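Local coordinates for period circadian protein homolog 2 (Mus musculus, PDB 3GDI) that serves in the mammalian circadian clock as a transcription-regulating nuclear phosphoprotein, whose tandem PAS domains probably mediate protein-protein interactions, at residues V34-I38 with D58-F64; K102-V108 with Q121-P127; V185-G189 with D276-A280. One frame throughout, in Å; residues are numbered along the deposited sequence.

Overall arrangement
Interactions 1 and 2 both belong to the first PAS domain, whereas interaction 3 lies where the second domain meets the chain that follows its last strand. Interaction 2 is the buried one of the first pair: a ladder of backbone hydrogen bonds joins two neighbouring strands of the sheet. Interaction 1, nearer the surface, ties two loops by one short bridge, a water and a single isoleucine. Interaction 3 is buried but has no hydrogen bond between its segments; Val277 and Phe278 simply pack on a helix end. Interaction 2 touches both others, through Phe64 and Val108 on one side and through Phe105 with Val185 and Pro122 with Phe278 on the other.

Interaction 1 (V34-I38 with D58-F64); sequences VSGKI and DAKFVEF
Ile38 lays its side chain (chi1 m, chi2 t) against Phe61 and Phe64: CG1 of Ile38 is 3.8 Å from CB of Phe61, and CD1 of Ile38 is 4.0 Å from CE1 of Phe64. Segment 34-38 is the end of the turn leading into strand 38-41; in segment 58-64 Asp58 has positive phi (58°), Ala59 and Lys60 are extended, and the chain then winds into a 3-10 turn at 61-63. The backbones meet in a single bridge, Lys37 with Lys60, CA to CA 4.1 Å. Two hydrogen bonds hold it: Ile38 N to Ala59 O at 2.7 Å and Phe61 N to Gly36 O at 3.0 Å. The same carbonyls take close CA-H...O contacts, Lys60 CA to Gly36 O at 2.9 Å and Lys37 CA to Ala59 O at 3.2 Å. A water extends the link, donating to Gly36 O (2.7 Å) and accepting from Val62 N (3.0 Å). Gly36 has phi 99° and psi -3°, where a CB would jam against the preceding carbonyl oxygen. The 3-10 turn is closed by Glu63 N to Lys60 O at 3.1 Å, and OE2 of Glu63 returns to accept from Lys60 N at 3.3 Å. Ile38 and Phe61 also reach Val29 and Val31 of strand 26-31. Here a single bridge ties the entry of strand 38-41 to the loop before helix 70-76, within a 2-1-5-4-3 antiparallel sheet characteristic of the PAS fold.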
# COMPACT_ATOMS: atom_id res chain seq x y z
N VAL A 34 -15.86 -18.65 3.33
CA VAL A 34 -17.20 -18.16 3.04
C VAL A 34 -17.90 -17.68 4.32
O VAL A 34 -18.47 -16.59 4.35
CB VAL A 34 -18.06 -19.28 2.39
CG1 VAL A 34 -19.44 -18.74 2.03
CG2 VAL A 34 -17.36 -19.83 1.15
N SER A 35 -17.84 -18.50 5.37
CA SER A 35 -18.46 -18.20 6.66
C SER A 35 -17.69 -17.21 7.52
O SER A 35 -18.24 -16.24 8.03
CB SER A 35 -18.65 -19.48 7.47
OG SER A 35 -19.57 -20.37 6.85
N GLY A 36 -16.40 -17.47 7.69
CA GLY A 36 -15.58 -16.64 8.54
C GLY A 36 -15.52 -17.40 9.84
O GLY A 36 -14.85 -17.01 10.79
N LYS A 37 -16.25 -18.52 9.86
CA LYS A 37 -16.34 -19.41 11.02
C LYS A 37 -15.03 -20.17 11.22
O LYS A 37 -14.35 -20.52 10.26
CB LYS A 37 -17.46 -20.43 10.81
CG LYS A 37 -18.87 -19.86 10.67
CD LYS A 37 -19.48 -19.47 12.01
CE LYS A 37 -20.94 -19.05 11.83
NZ LYS A 37 -21.57 -18.57 13.09
N ILE A 38 -14.70 -20.44 12.48
CA ILE A 38 -13.49 -21.19 12.80
C ILE A 38 -13.81 -22.68 12.64
O ILE A 38 -14.39 -23.29 13.53
CB ILE A 38 -13.04 -20.94 14.26
CG1 ILE A 38 -12.60 -19.48 14.42
CG2 ILE A 38 -11.91 -21.87 14.63
CD1 ILE A 38 -12.13 -19.15 15.81
N ASP A 58 -15.44 -21.12 18.89
CA ASP A 58 -16.19 -21.54 17.70
C ASP A 58 -17.17 -20.49 17.16
O ASP A 58 -18.38 -20.59 17.39
CB ASP A 58 -16.95 -22.85 17.98
CG ASP A 58 -17.43 -23.52 16.71
OD1 ASP A 58 -18.22 -22.90 15.97
OD2 ASP A 58 -17.02 -24.68 16.45
N ALA A 59 -16.63 -19.51 16.45
CA ALA A 59 -17.40 -18.42 15.84
C ALA A 59 -16.58 -17.85 14.69
O ALA A 59 -15.76 -18.55 14.10
CB ALA A 59 -17.66 -17.33 16.87
N LYS A 60 -16.81 -16.59 14.35
CA LYS A 60 -16.02 -15.98 13.28
C LYS A 60 -14.67 -15.58 13.90
O LYS A 60 -14.63 -14.92 14.93
CB LYS A 60 -16.73 -14.76 12.70
CG LYS A 60 -18.08 -15.07 12.07
CD LYS A 60 -18.58 -13.93 11.17
CE LYS A 60 -18.59 -12.59 11.90
NZ LYS A 60 -18.95 -11.47 10.98
N PHE A 61 -13.57 -15.99 13.28
CA PHE A 61 -12.25 -15.66 13.80
C PHE A 61 -12.03 -14.16 13.92
O PHE A 61 -11.38 -13.70 14.86
CB PHE A 61 -11.15 -16.26 12.93
CG PHE A 61 -9.77 -16.02 13.47
CD1 PHE A 61 -9.36 -16.61 14.66
CD2 PHE A 61 -8.86 -15.23 12.78
CE1 PHE A 61 -8.06 -16.41 15.16
CE2 PHE A 61 -7.57 -15.02 13.26
CZ PHE A 61 -7.17 -15.62 14.45
N VAL A 62 -12.55 -13.38 12.97
CA VAL A 62 -12.33 -11.94 13.04
C VAL A 62 -12.85 -11.30 14.32
O VAL A 62 -12.34 -10.27 14.75
CB VAL A 62 -12.94 -11.19 11.81
CG1 VAL A 62 -12.12 -11.49 10.58
CG2 VAL A 62 -14.39 -11.59 11.60
N GLU A 63 -13.84 -11.92 14.95
CA GLU A 63 -14.40 -11.35 16.17
C GLU A 63 -13.41 -11.30 17.34
O GLU A 63 -13.64 -10.57 18.30
CB GLU A 63 -15.67 -12.12 16.58
CG GLU A 63 -16.55 -12.42 15.38
CD GLU A 63 -17.95 -12.84 15.76
OE1 GLU A 63 -18.80 -11.93 15.93
OE2 GLU A 63 -18.21 -14.06 15.87
N PHE A 64 -12.32 -12.05 17.25
CA PHE A 64 -11.29 -12.06 18.30
C PHE A 64 -10.07 -11.21 17.95
O PHE A 64 -9.04 -11.30 18.61
CB PHE A 64 -10.81 -13.48 18.59
CG PHE A 64 -11.91 -14.45 18.87
CD1 PHE A 64 -12.40 -15.27 17.86
CD2 PHE A 64 -12.52 -14.48 20.12
CE1 PHE A 64 -13.47 -16.12 18.09
CE2 PHE A 64 -13.60 -15.32 20.36
CZ PHE A 64 -14.07 -16.14 19.34
O HOH W 1 -13.60 -14.67 10.51

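Interaction 2 (K102-V108 with Q121-P127); sequences KSFFCRV and QPFRMTP
This is an antiparallel strand pair at one edge of the five-stranded sheet of the first PAS domain, strand 104-108 being outermost within the chain. The axes approach to 4.5 Å with N-to-C directions 146° apart. Phe104-Met125, Cys106-Phe123 and Val108-Gln121 are hydrogen-bonded pairs, and Phe105-Arg124 and Arg107-Pro122 are non-hydrogen-bonded. Each hydrogen-bonded pair has both bonds: Phe104 N to Met125 O 3.0 Å and Met125 N to Phe104 O 2.8 Å; Cys106 N to Phe123 O 3.0 Å and Phe123 N to Cys106 O 2.7 Å; Val108 N to Gln121 O and Gln121 N to Val108 O, both 3.1 Å. Beyond the ladder, OG of Ser103 (chi1 m) and OG1 of Thr126 hydrogen-bond at 2.8 Å. On the face bearing Phe104, Cys106, Val108, Phe123 and Met125, the Phe104 ring (chi1 p) makes an oblique Met-aromatic contact, its centroid 5.4 Å from Met125 SD; CG2 of Val108 lies 3.8 Å from CD2 of Phe123. On the other face, Arg124 (chi1 t) sets CG 4.2 Å from the centroid of the Phe105 ring (chi1 m), an off-centre CH-pi contact. Phe104 and Cys106 pack on Phe73 of helix 70-76, Phe105 meets Pro192 of helix 192-195, Arg107 forms salt bridges with Asp69 and Asp194, and strand 142-150 pairs along the far edge of strand 121-131.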
# COMPACT_ATOMS: atom_id res chain seq x y z
N LYS A 102 4.98 -13.77 2.93
CA LYS A 102 3.58 -13.41 2.78
C LYS A 102 2.83 -13.55 4.10
O LYS A 102 1.78 -14.19 4.15
CB LYS A 102 2.91 -14.26 1.70
CG LYS A 102 3.40 -13.96 0.28
CD LYS A 102 2.70 -14.79 -0.79
CE LYS A 102 3.04 -16.26 -0.67
NZ LYS A 102 2.34 -17.07 -1.70
N SER A 103 3.38 -12.96 5.16
CA SER A 103 2.77 -12.99 6.49
C SER A 103 2.40 -11.57 6.91
O SER A 103 3.06 -10.61 6.54
CB SER A 103 3.75 -13.57 7.51
OG SER A 103 3.92 -14.96 7.30
N PHE A 104 1.34 -11.46 7.70
CA PHE A 104 0.88 -10.16 8.19
C PHE A 104 0.72 -10.26 9.70
O PHE A 104 0.85 -11.35 10.27
CB PHE A 104 -0.45 -9.79 7.51
CG PHE A 104 -1.57 -10.74 7.80
CD1 PHE A 104 -2.54 -10.44 8.75
CD2 PHE A 104 -1.64 -11.98 7.15
CE1 PHE A 104 -3.55 -11.35 9.06
CE2 PHE A 104 -2.65 -12.89 7.46
CZ PHE A 104 -3.61 -12.57 8.42
N PHE A 105 0.44 -9.14 10.36
CA PHE A 105 0.27 -9.13 11.81
C PHE A 105 -1.12 -8.73 12.28
O PHE A 105 -1.78 -7.88 11.68
CB PHE A 105 1.29 -8.19 12.45
CG PHE A 105 2.71 -8.54 12.15
CD1 PHE A 105 3.25 -8.29 10.89
CD2 PHE A 105 3.51 -9.12 13.12
CE1 PHE A 105 4.57 -8.61 10.61
CE2 PHE A 105 4.83 -9.44 12.85
CZ PHE A 105 5.36 -9.19 11.59
N CYS A 106 -1.56 -9.34 13.37
CA CYS A 106 -2.87 -9.07 13.96
C CYS A 106 -2.81 -9.19 15.47
O CYS A 106 -2.06 -10.00 16.02
CB CYS A 106 -3.91 -10.05 13.43
SG CYS A 106 -4.92 -9.45 12.06
N ARG A 107 -3.61 -8.36 16.15
CA ARG A 107 -3.68 -8.40 17.60
C ARG A 107 -4.91 -9.25 17.92
O ARG A 107 -6.01 -8.98 17.44
CB ARG A 107 -3.83 -6.98 18.16
CG ARG A 107 -2.49 -6.29 18.42
CD ARG A 107 -2.55 -4.78 18.24
NE ARG A 107 -2.68 -4.43 16.83
CZ ARG A 107 -2.29 -3.27 16.29
NH1 ARG A 107 -1.72 -2.33 17.03
NH2 ARG A 107 -2.45 -3.07 14.99
N VAL A 108 -4.71 -10.30 18.71
CA VAL A 108 -5.80 -11.21 19.05
C VAL A 108 -6.15 -11.17 20.53
O VAL A 108 -5.29 -10.96 21.38
CB VAL A 108 -5.43 -12.67 18.66
CG1 VAL A 108 -6.64 -13.59 18.85
CG2 VAL A 108 -4.94 -12.70 17.22
N GLN A 121 -2.80 -9.28 22.16
CA GLN A 121 -1.44 -9.75 22.05
C GLN A 121 -1.12 -9.86 20.57
O GLN A 121 -1.83 -10.53 19.82
CB GLN A 121 -1.30 -11.12 22.69
CG GLN A 121 -1.60 -11.17 24.17
CD GLN A 121 -1.54 -12.59 24.70
OE1 GLN A 121 -0.47 -13.21 24.70
NE2 GLN A 121 -2.68 -13.11 25.14
N PRO A 122 -0.04 -9.20 20.12
CA PRO A 122 0.36 -9.24 18.71
C PRO A 122 0.71 -10.65 18.25
O PRO A 122 1.32 -11.42 18.98
CB PRO A 122 1.56 -8.29 18.68
CG PRO A 122 2.16 -8.47 20.03
CD PRO A 122 0.95 -8.45 20.92
N PHE A 123 0.30 -10.98 17.03
CA PHE A 123 0.56 -12.31 16.46
C PHE A 123 1.01 -12.19 15.01
O PHE A 123 0.46 -11.40 14.24
CB PHE A 123 -0.70 -13.17 16.51
CG PHE A 123 -0.86 -13.92 17.79
CD1 PHE A 123 -0.31 -15.19 17.94
CD2 PHE A 123 -1.53 -13.35 18.87
CE1 PHE A 123 -0.42 -15.89 19.14
CE2 PHE A 123 -1.65 -14.03 20.08
CZ PHE A 123 -1.10 -15.30 20.21
N ARG A 124 2.01 -12.96 14.64
CA ARG A 124 2.47 -12.94 13.26
C ARG A 124 1.73 -14.10 12.65
O ARG A 124 1.71 -15.18 13.23
CB ARG A 124 3.96 -13.19 13.19
CG ARG A 124 4.52 -13.09 11.78
CD ARG A 124 5.37 -14.30 11.45
NE ARG A 124 6.02 -14.16 10.16
CZ ARG A 124 6.68 -15.14 9.54
NH1 ARG A 124 6.77 -16.34 10.11
NH2 ARG A 124 7.24 -14.93 8.36
N MET A 125 1.11 -13.88 11.50
CA MET A 125 0.36 -14.95 10.88
C MET A 125 0.69 -15.19 9.42
O MET A 125 0.92 -14.26 8.66
CB MET A 125 -1.13 -14.66 11.02
CG MET A 125 -1.56 -14.43 12.45
SD MET A 125 -3.34 -14.48 12.61
CE MET A 125 -3.78 -12.84 11.99
N THR A 126 0.72 -16.46 9.04
CA THR A 126 1.01 -16.85 7.66
C THR A 126 -0.23 -17.57 7.17
O THR A 126 -0.65 -18.58 7.75
CB THR A 126 2.22 -17.80 7.58
OG1 THR A 126 3.23 -17.39 8.50
CG2 THR A 126 2.81 -17.78 6.17
N PRO A 127 -0.84 -17.06 6.09
CA PRO A 127 -2.05 -17.61 5.47
C PRO A 127 -1.83 -18.64 4.37
O PRO A 127 -1.05 -18.43 3.44
CB PRO A 127 -2.73 -16.36 4.93
CG PRO A 127 -1.56 -15.61 4.40
CD PRO A 127 -0.52 -15.75 5.50

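Interaction 3 (V185-G189 with D276-A280)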
# COMPACT_ATOMS: atom_id res chain seq x y z
N VAL A 185 8.33 -4.66 13.70
CA VAL A 185 7.28 -4.88 14.69
C VAL A 185 7.87 -5.14 16.08
O VAL A 185 7.50 -4.48 17.05
CB VAL A 185 6.36 -6.05 14.29
CG1 VAL A 185 5.31 -6.25 15.36
CG2 VAL A 185 5.68 -5.75 12.95
N PRO A 186 8.80 -6.09 16.20
CA PRO A 186 9.39 -6.37 17.51
C PRO A 186 10.24 -5.22 18.07
O PRO A 186 10.45 -5.13 19.28
CB PRO A 186 10.23 -7.63 17.25
CG PRO A 186 9.51 -8.29 16.14
CD PRO A 186 9.18 -7.13 15.23
N LEU A 187 10.74 -4.35 17.21
CA LEU A 187 11.57 -3.25 17.71
C LEU A 187 10.81 -1.94 17.94
O LEU A 187 11.33 -1.03 18.57
CB LEU A 187 12.75 -3.01 16.75
CG LEU A 187 13.76 -4.15 16.59
CD1 LEU A 187 14.66 -3.87 15.41
CD2 LEU A 187 14.57 -4.32 17.85
N LEU A 188 9.58 -1.86 17.45
CA LEU A 188 8.79 -0.63 17.60
C LEU A 188 7.50 -0.76 18.39
O LEU A 188 7.08 0.18 19.03
CB LEU A 188 8.47 -0.05 16.22
CG LEU A 188 9.66 0.40 15.37
CD1 LEU A 188 9.12 1.03 14.11
CD2 LEU A 188 10.54 1.39 16.15
N GLY A 189 6.87 -1.92 18.33
CA GLY A 189 5.62 -2.09 19.05
C GLY A 189 4.41 -1.90 18.15
O GLY A 189 3.30 -2.33 18.49
N ASP A 276 8.82 -3.58 27.28
CA ASP A 276 7.64 -4.07 26.57
C ASP A 276 7.21 -2.96 25.62
O ASP A 276 6.51 -2.02 26.00
CB ASP A 276 6.49 -4.39 27.52
CG ASP A 276 5.35 -5.12 26.82
OD1 ASP A 276 5.07 -4.79 25.64
OD2 ASP A 276 4.73 -6.01 27.44
N VAL A 277 7.64 -3.08 24.37
CA VAL A 277 7.35 -2.07 23.38
C VAL A 277 5.91 -2.09 22.85
O VAL A 277 5.47 -1.16 22.17
CB VAL A 277 8.36 -2.18 22.22
CG1 VAL A 277 8.04 -3.39 21.36
CG2 VAL A 277 8.38 -0.90 21.44
N PHE A 278 5.16 -3.14 23.19
CA PHE A 278 3.77 -3.26 22.75
C PHE A 278 2.77 -2.62 23.70
O PHE A 278 1.61 -2.40 23.33
CB PHE A 278 3.42 -4.73 22.52
CG PHE A 278 4.11 -5.33 21.33
CD1 PHE A 278 3.81 -4.89 20.05
CD2 PHE A 278 5.10 -6.28 21.50
CE1 PHE A 278 4.49 -5.38 18.95
CE2 PHE A 278 5.79 -6.78 20.41
CZ PHE A 278 5.48 -6.32 19.12
N ALA A 279 3.20 -2.33 24.92
CA ALA A 279 2.32 -1.70 25.90
C ALA A 279 1.77 -0.41 25.30
O ALA A 279 2.19 -0.01 24.21
CB ALA A 279 3.10 -1.39 27.17
N ALA A 280 0.84 0.23 25.99
CA ALA A 280 0.24 1.47 25.51
C ALA A 280 0.89 2.67 26.17
O ALA A 280 1.45 2.55 27.26
CB ALA A 280 -1.25 1.46 25.78
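An Asx turn shapes the loop that packs here against the C-terminal end of helix 184-188: OD1 of Asp276 accepts from Phe278 N at 3.0 Å, within a type I turn from Asp276 to Ala279. The turn presents Val277 and Phe278 to the helix, and no hydrogen bond crosses between the segments. Val277 CG2 comes within 2.9 Å of Leu188 O, and its CG1 lies 3.6 Å from Pro186 O. Phe278 reaches along the helix, CZ being 3.8 Å from CG1 of Val185, while its ring edge faces Gly189 O, CD1 to O 3.0 Å. Gly189, the first residue past the helix, has phi 98°; a CB there would fall 1.9 Å from Val277 O. Without one, its CA makes a CA-H...O contact of 3.3 Å with that oxygen. Leu187 and Leu188 turn away to Phe167 of strand 166-171. A positive-phi glycine ending a short helix, covered by an incoming loop, thus joins the chain beyond the last sheet strand to the second PAS fold.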